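FdxN element excision controlling factor XisI (Anabaena variabilis ATCC 29413, PDB 2NVM) probably acts with XisF and XisH in the site-specific recombination that excises the fdxN element from nitrogen-fixation genes of cyanobacteria. Local coordinates at residues B[17-20]-B[21-24]; B[9-12]-B[13-17]. All coordinates share one frame; numbering follows the deposited sequence.

Contact 1: B[17-20]-B[21-24]; sequences KKYY and DLSN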
ATOM      1  N   LYS B  17     -10.741   7.686   2.065  1.00 57.78           N
ATOM      2  CA  LYS B  17     -11.855   7.511   1.116  1.00 61.16           C
ATOM      3  C   LYS B  17     -12.391   8.838   0.576  1.00 62.49           C
ATOM      4  O   LYS B  17     -12.771   8.888  -0.595  1.00 65.20           O
ATOM      5  CB  LYS B  17     -13.011   6.696   1.720  1.00 62.46           C
ATOM      6  CG  LYS B  17     -12.665   5.232   1.968  1.00 66.27           C
ATOM      7  CD  LYS B  17     -13.817   4.493   2.656  1.00 66.75           C
ATOM      8  CE  LYS B  17     -13.452   3.038   2.973  1.00 71.70           C
ATOM      9  NZ  LYS B  17     -14.594   2.312   3.600  1.00 73.62           N
ATOM     10  N   LYS B  18     -12.417   9.888   1.415  1.00 61.97           N
ATOM     11  CA  LYS B  18     -12.884  11.235   1.020  1.00 62.34           C
ATOM     12  C   LYS B  18     -12.033  11.781  -0.118  1.00 62.83           C
ATOM     13  O   LYS B  18     -12.571  12.079  -1.176  1.00 64.32           O
ATOM     14  CB  LYS B  18     -12.911  12.225   2.217  1.00 62.84           C
ATOM     15  CG  LYS B  18     -13.306  13.675   1.896  1.00 60.66           C
ATOM     16  CD  LYS B  18     -13.543  14.493   3.168  1.00 63.05           C
ATOM     17  CE  LYS B  18     -13.987  15.933   2.836  1.00 65.44           C
ATOM     18  NZ  LYS B  18     -14.542  16.697   4.004  1.00 59.71           N
ATOM     19  N   TYR B  19     -10.720  11.876   0.105  1.00 64.37           N
ATOM     20  CA  TYR B  19      -9.774  12.359  -0.926  1.00 65.45           C
ATOM     21  C   TYR B  19      -9.642  11.442  -2.141  1.00 65.49           C
ATOM     22  O   TYR B  19      -9.360  11.945  -3.233  1.00 64.92           O
ATOM     23  CB  TYR B  19      -8.399  12.716  -0.337  1.00 65.40           C
ATOM     24  CG  TYR B  19      -8.462  13.940   0.535  1.00 64.31           C
ATOM     25  CD1 TYR B  19      -8.489  15.229  -0.037  1.00 65.53           C
ATOM     26  CD2 TYR B  19      -8.533  13.830   1.929  1.00 63.98           C
ATOM     27  CE1 TYR B  19      -8.567  16.389   0.773  1.00 64.07           C
ATOM     28  CE2 TYR B  19      -8.612  14.971   2.746  1.00 66.71           C
ATOM     29  CZ  TYR B  19      -8.622  16.249   2.167  1.00 66.81           C
ATOM     30  OH  TYR B  19      -8.699  17.360   2.977  1.00 69.85           O
ATOM     31  N   TYR B  20      -9.839  10.129  -1.946  1.00 66.97           N
ATOM     32  CA  TYR B  20      -9.838   9.136  -3.039  1.00 68.30           C
ATOM     33  C   TYR B  20     -11.028   9.421  -3.969  1.00 69.41           C
ATOM     34  O   TYR B  20     -10.828   9.597  -5.171  1.00 69.73           O
ATOM     35  CB  TYR B  20      -9.910   7.691  -2.500  1.00 69.04           C
ATOM     36  CG  TYR B  20      -9.878   6.608  -3.566  1.00 68.03           C
ATOM     37  CD1 TYR B  20      -8.659   6.136  -4.053  1.00 69.20           C
ATOM     38  CD2 TYR B  20     -11.062   6.049  -4.088  1.00 65.98           C
ATOM     39  CE1 TYR B  20      -8.595   5.125  -5.052  1.00 69.67           C
ATOM     40  CE2 TYR B  20     -11.022   5.043  -5.088  1.00 69.63           C
ATOM     41  CZ  TYR B  20      -9.782   4.585  -5.562  1.00 70.32           C
ATOM     42  OH  TYR B  20      -9.730   3.601  -6.524  1.00 73.93           O
ATOM     43  N   ASP B  21     -12.238   9.487  -3.394  1.00 71.13           N
ATOM     44  CA  ASP B  21     -13.487   9.793  -4.147  1.00 71.98           C
ATOM     45  C   ASP B  21     -13.441  11.170  -4.815  1.00 73.77           C
ATOM     46  O   ASP B  21     -13.867  11.321  -5.962  1.00 74.00           O
ATOM     47  CB  ASP B  21     -14.744   9.710  -3.250  1.00 72.23           C
ATOM     48  CG  ASP B  21     -15.071   8.282  -2.777  1.00 75.12           C
ATOM     49  OD1 ASP B  21     -14.314   7.311  -3.050  1.00 77.40           O
ATOM     50  OD2 ASP B  21     -16.119   8.137  -2.110  1.00 78.75           O
ATOM     51  N   LEU B  22     -12.914  12.149  -4.082  1.00 76.42           N
ATOM     52  CA  LEU B  22     -12.748  13.536  -4.553  1.00 79.00           C
ATOM     53  C   LEU B  22     -11.838  13.667  -5.792  1.00 79.82           C
ATOM     54  O   LEU B  22     -12.067  14.555  -6.617  1.00 79.77           O
ATOM     55  CB  LEU B  22     -12.205  14.409  -3.402  1.00 78.70           C
ATOM     56  CG  LEU B  22     -12.069  15.921  -3.530  1.00 78.58           C
ATOM     57  CD1 LEU B  22     -13.421  16.553  -3.788  1.00 76.11           C
ATOM     58  CD2 LEU B  22     -11.461  16.476  -2.248  1.00 79.38           C
ATOM     59  N   SER B  23     -10.845  12.773  -5.922  1.00 82.00           N
ATOM     60  CA  SER B  23      -9.884  12.767  -7.045  1.00 83.42           C
ATOM     61  C   SER B  23     -10.331  11.924  -8.264  1.00 84.45           C
ATOM     62  O   SER B  23     -10.002  12.303  -9.397  1.00 84.33           O
ATOM     63  CB  SER B  23      -8.502  12.334  -6.558  1.00 83.50           C
ATOM     64  OG  SER B  23      -7.522  12.599  -7.543  1.00 87.45           O
ATOM     65  N   ASN B  24     -11.031  10.798  -8.041  1.00 85.25           N
ATOM     66  CA  ASN B  24     -11.582   9.949  -9.135  1.00 87.12           C
ATOM     67  C   ASN B  24     -13.010   9.396  -8.854  1.00 88.57           C
ATOM     68  O   ASN B  24     -13.171   8.417  -8.118  1.00 89.44           O
ATOM     69  CB  ASN B  24     -10.604   8.841  -9.600  1.00 87.82           C
ATOM     70  CG  ASN B  24     -10.085   7.957  -8.467  1.00 87.76           C
ATOM     71  OD1 ASN B  24      -9.431   8.428  -7.540  1.00 87.67           O
ATOM     72  ND2 ASN B  24     -10.324   6.658  -8.583  1.00 88.01           N
TER
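Lys17 gives its carbonyl to the turn that follows: Asp21 N reaches Lys17 O at 2.9 Å with a nearly straight N-H (169°). Asp21 CG also comes within 3.2 Å of Lys17 O. Next, Lys18 O takes the N-H of Leu22, and the lysine's amino group runs out to a salt bridge with Glu97. Tyr19 and Leu22 lie side by side and point the same way, Leu22 CD2 sitting 3.9 Å from Tyr19 CD1. Leu22 CG is turned anti to its own nitrogen (chi1 -173°), which carries the branch toward the Tyr19 ring. Tyr19 O gets a weak bond from Ser23 N. Tyr20 O is held twice, by Asn24 N at 3.1 Å close to the carbonyl's axis, and by Ser23 N at 3.3 Å from well above the carbonyl plane. At the edge of the Tyr20 ring and in its plane comes Asp21 OD1, 3.6 Å from Tyr20 CD2. The ring has the Asn24 amide across one face, the two planes 75° apart, and also meets Trp58 edge-to-face. A serine in place of Tyr20 would probably leave Trp58 without its edge-to-face partner and the Asn24 amide freer to turn. Asn24 is the first residue to leave helical geometry, and the arrangement is that of the last, C-terminal turn of an alpha-helix.

Contact 2: B[9-12]-B[13-17]; sequences RHTI and QEIIK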
ATOM      1  N   ARG B   9      -8.924   4.748  13.662  1.00 51.49           N
ATOM      2  CA  ARG B   9      -9.156   3.882  12.484  1.00 52.57           C
ATOM      3  C   ARG B   9     -10.269   4.444  11.606  1.00 49.94           C
ATOM      4  O   ARG B   9     -10.066   4.638  10.416  1.00 46.48           O
ATOM      5  CB  ARG B   9      -9.511   2.435  12.880  1.00 52.60           C
ATOM      6  CG  ARG B   9      -8.345   1.605  13.373  1.00 58.45           C
ATOM      7  CD  ARG B   9      -8.805   0.187  13.619  1.00 60.94           C
ATOM      8  NE  ARG B   9      -7.707  -0.723  13.956  1.00 71.07           N
ATOM      9  CZ  ARG B   9      -7.255  -1.027  15.182  1.00 73.09           C
ATOM     10  NH1 ARG B   9      -7.795  -0.532  16.301  1.00 75.58           N
ATOM     11  NH2 ARG B   9      -6.236  -1.891  15.288  1.00 76.46           N
ATOM     12  N   HIS B  10     -11.422   4.711  12.226  1.00 51.33           N
ATOM     13  CA  HIS B  10     -12.606   5.300  11.559  1.00 51.49           C
ATOM     14  C   HIS B  10     -12.266   6.632  10.887  1.00 49.96           C
ATOM     15  O   HIS B  10     -12.616   6.834   9.720  1.00 49.49           O
ATOM     16  CB  HIS B  10     -13.754   5.477  12.575  1.00 52.32           C
ATOM     17  CG  HIS B  10     -14.974   6.171  12.036  1.00 56.69           C
ATOM     18  ND1 HIS B  10     -15.931   5.527  11.276  1.00 66.91           N
ATOM     19  CD2 HIS B  10     -15.419   7.444  12.196  1.00 62.82           C
ATOM     20  CE1 HIS B  10     -16.897   6.379  10.970  1.00 62.12           C
ATOM     21  NE2 HIS B  10     -16.613   7.547  11.519  1.00 61.51           N
ATOM     22  N   THR B  11     -11.550   7.492  11.621  1.00 48.16           N
ATOM     23  CA  THR B  11     -11.146   8.820  11.148  1.00 47.06           C
ATOM     24  C   THR B  11     -10.280   8.748   9.891  1.00 45.96           C
ATOM     25  O   THR B  11     -10.635   9.329   8.868  1.00 45.72           O
ATOM     26  CB  THR B  11     -10.390   9.628  12.264  1.00 46.06           C
ATOM     27  OG1 THR B  11     -11.246   9.788  13.394  1.00 45.92           O
ATOM     28  CG2 THR B  11      -9.967  11.029  11.797  1.00 48.03           C
ATOM     29  N   ILE B  12      -9.203   7.976   9.951  1.00 47.66           N
ATOM     30  CA  ILE B  12      -8.267   7.904   8.821  1.00 50.82           C
ATOM     31  C   ILE B  12      -8.879   7.129   7.618  1.00 49.95           C
ATOM     32  O   ILE B  12      -8.567   7.467   6.480  1.00 50.62           O
ATOM     33  CB  ILE B  12      -6.745   7.598   9.256  1.00 52.87           C
ATOM     34  CG1 ILE B  12      -6.341   6.157   9.114  1.00 52.92           C
ATOM     35  CG2 ILE B  12      -6.364   8.257  10.584  1.00 56.80           C
ATOM     36  CD1 ILE B  12      -6.019   5.854   7.672  1.00 56.38           C
ATOM     37  N   GLN B  13      -9.766   6.156   7.858  1.00 49.68           N
ATOM     38  CA  GLN B  13     -10.471   5.456   6.761  1.00 52.58           C
ATOM     39  C   GLN B  13     -11.460   6.391   6.051  1.00 53.07           C
ATOM     40  O   GLN B  13     -11.549   6.375   4.822  1.00 53.22           O
ATOM     41  CB  GLN B  13     -11.166   4.187   7.246  1.00 53.06           C
ATOM     42  CG  GLN B  13     -10.150   3.112   7.598  1.00 57.05           C
ATOM     43  CD  GLN B  13     -10.782   1.893   8.207  1.00 56.99           C
ATOM     44  OE1 GLN B  13     -10.563   1.589   9.390  1.00 62.37           O
ATOM     45  NE2 GLN B  13     -11.612   1.201   7.418  1.00 55.98           N
ATOM     46  N   GLU B  14     -12.164   7.214   6.835  1.00 52.41           N
ATOM     47  CA  GLU B  14     -13.093   8.217   6.325  1.00 52.40           C
ATOM     48  C   GLU B  14     -12.306   9.285   5.538  1.00 50.00           C
ATOM     49  O   GLU B  14     -12.759   9.705   4.485  1.00 49.21           O
ATOM     50  CB  GLU B  14     -13.880   8.855   7.487  1.00 52.93           C
ATOM     51  CG  GLU B  14     -15.088   9.708   7.107  1.00 55.91           C
ATOM     52  CD  GLU B  14     -15.771  10.387   8.319  1.00 58.39           C
ATOM     53  OE1 GLU B  14     -16.990  10.667   8.224  1.00 63.79           O
ATOM     54  OE2 GLU B  14     -15.105  10.637   9.363  1.00 67.89           O
ATOM     55  N   ILE B  15     -11.135   9.701   6.046  1.00 50.74           N
ATOM     56  CA  ILE B  15     -10.282  10.700   5.370  1.00 52.21           C
ATOM     57  C   ILE B  15      -9.732  10.175   4.022  1.00 53.30           C
ATOM     58  O   ILE B  15      -9.891  10.841   2.990  1.00 52.40           O
ATOM     59  CB  ILE B  15      -9.101  11.182   6.286  1.00 52.90           C
ATOM     60  CG1 ILE B  15      -9.612  12.082   7.417  1.00 51.63           C
ATOM     61  CG2 ILE B  15      -8.046  11.989   5.504  1.00 52.00           C
ATOM     62  CD1 ILE B  15      -8.575  12.303   8.529  1.00 50.74           C
ATOM     63  N   ILE B  16      -9.117   8.990   4.046  1.00 53.12           N
ATOM     64  CA  ILE B  16      -8.504   8.391   2.836  1.00 55.46           C
ATOM     65  C   ILE B  16      -9.552   8.191   1.708  1.00 56.17           C
ATOM     66  O   ILE B  16      -9.302   8.594   0.568  1.00 55.29           O
ATOM     67  CB  ILE B  16      -7.623   7.118   3.165  1.00 55.01           C
ATOM     68  CG1 ILE B  16      -6.585   6.875   2.052  1.00 59.48           C
ATOM     69  CG2 ILE B  16      -8.488   5.884   3.454  1.00 53.38           C
ATOM     70  CD1 ILE B  16      -5.641   5.685   2.287  1.00 57.34           C
ATOM     71  N   LYS B  17     -10.741   7.686   2.065  1.00 57.78           N
ATOM     72  CA  LYS B  17     -11.855   7.511   1.116  1.00 61.16           C
ATOM     73  C   LYS B  17     -12.391   8.838   0.576  1.00 62.49           C
ATOM     74  O   LYS B  17     -12.771   8.888  -0.595  1.00 65.20           O
ATOM     75  CB  LYS B  17     -13.011   6.696   1.720  1.00 62.46           C
ATOM     76  CG  LYS B  17     -12.665   5.232   1.968  1.00 66.27           C
ATOM     77  CD  LYS B  17     -13.817   4.493   2.656  1.00 66.75           C
ATOM     78  CE  LYS B  17     -13.452   3.038   2.973  1.00 71.70           C
ATOM     79  NZ  LYS B  17     -14.594   2.312   3.600  1.00 73.62           N
TER
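Thr11 CG2 stands anti to the backbone nitrogen, with OG1 anti to the carbonyl carbon (chi1 -60°), and Ile15 CG1 likewise lies anti to its carbonyl carbon (chi1 -72°). These torsions set the two side chains side by side, with Ile15 CD1 3.8 Å from Thr11 CG2, and the threonine hydroxyl is left to bond back to His7 O one turn earlier. Ile15 CG1 also rests on Thr11 O at 3.3 Å. On another side of the helix, His10 and Glu14 cross at a slant, ring and carboxylate planes 48° apart; NE2 of His10 and OE2 of Glu14 stay 4.1 Å apart, where the carboxylate might steady a positive charge, if the ring carries one. Gln13 runs extended past Arg9 O, its CG 3.2 Å away, while the extended Arg9 reaches out to a salt bridge with Asp54. Under the side chains run four regular i to i+4 bonds, from Gln13 N to Arg9 O through to Ile16 N to Ile12 O, the last at 2.9 Å. Thr11 packs on Ala101 and Ile103, and Ile15 touches helix 93-100 at Ile94 and Met98. Ile12 and Ile16 both lie on Tyr56 of strand 55-61, and Ile16 extends to Leu47 and Ile49 of strand 44-50.

In the fold
Both contacts belong to helix 4-23, their centres about 11 Å apart, and Lys17 is common to them: contact 2 ends on it and contact 1 begins there. Contact 2, centred about 9 Å from the centre of the chain, has four buried residues among its eight touching residues; contact 1, about 12 Å out, has none, so burial falls off toward the helix end. Strands 44-50 and 55-61 and helix 93-100 meet side chains from both, with Leu47 touching Ile16 of one, Tyr20 of the other and the shared Lys17. That lysine also packs on Arg53 of the second subunit, placing this part of the helix beside the dimer interface.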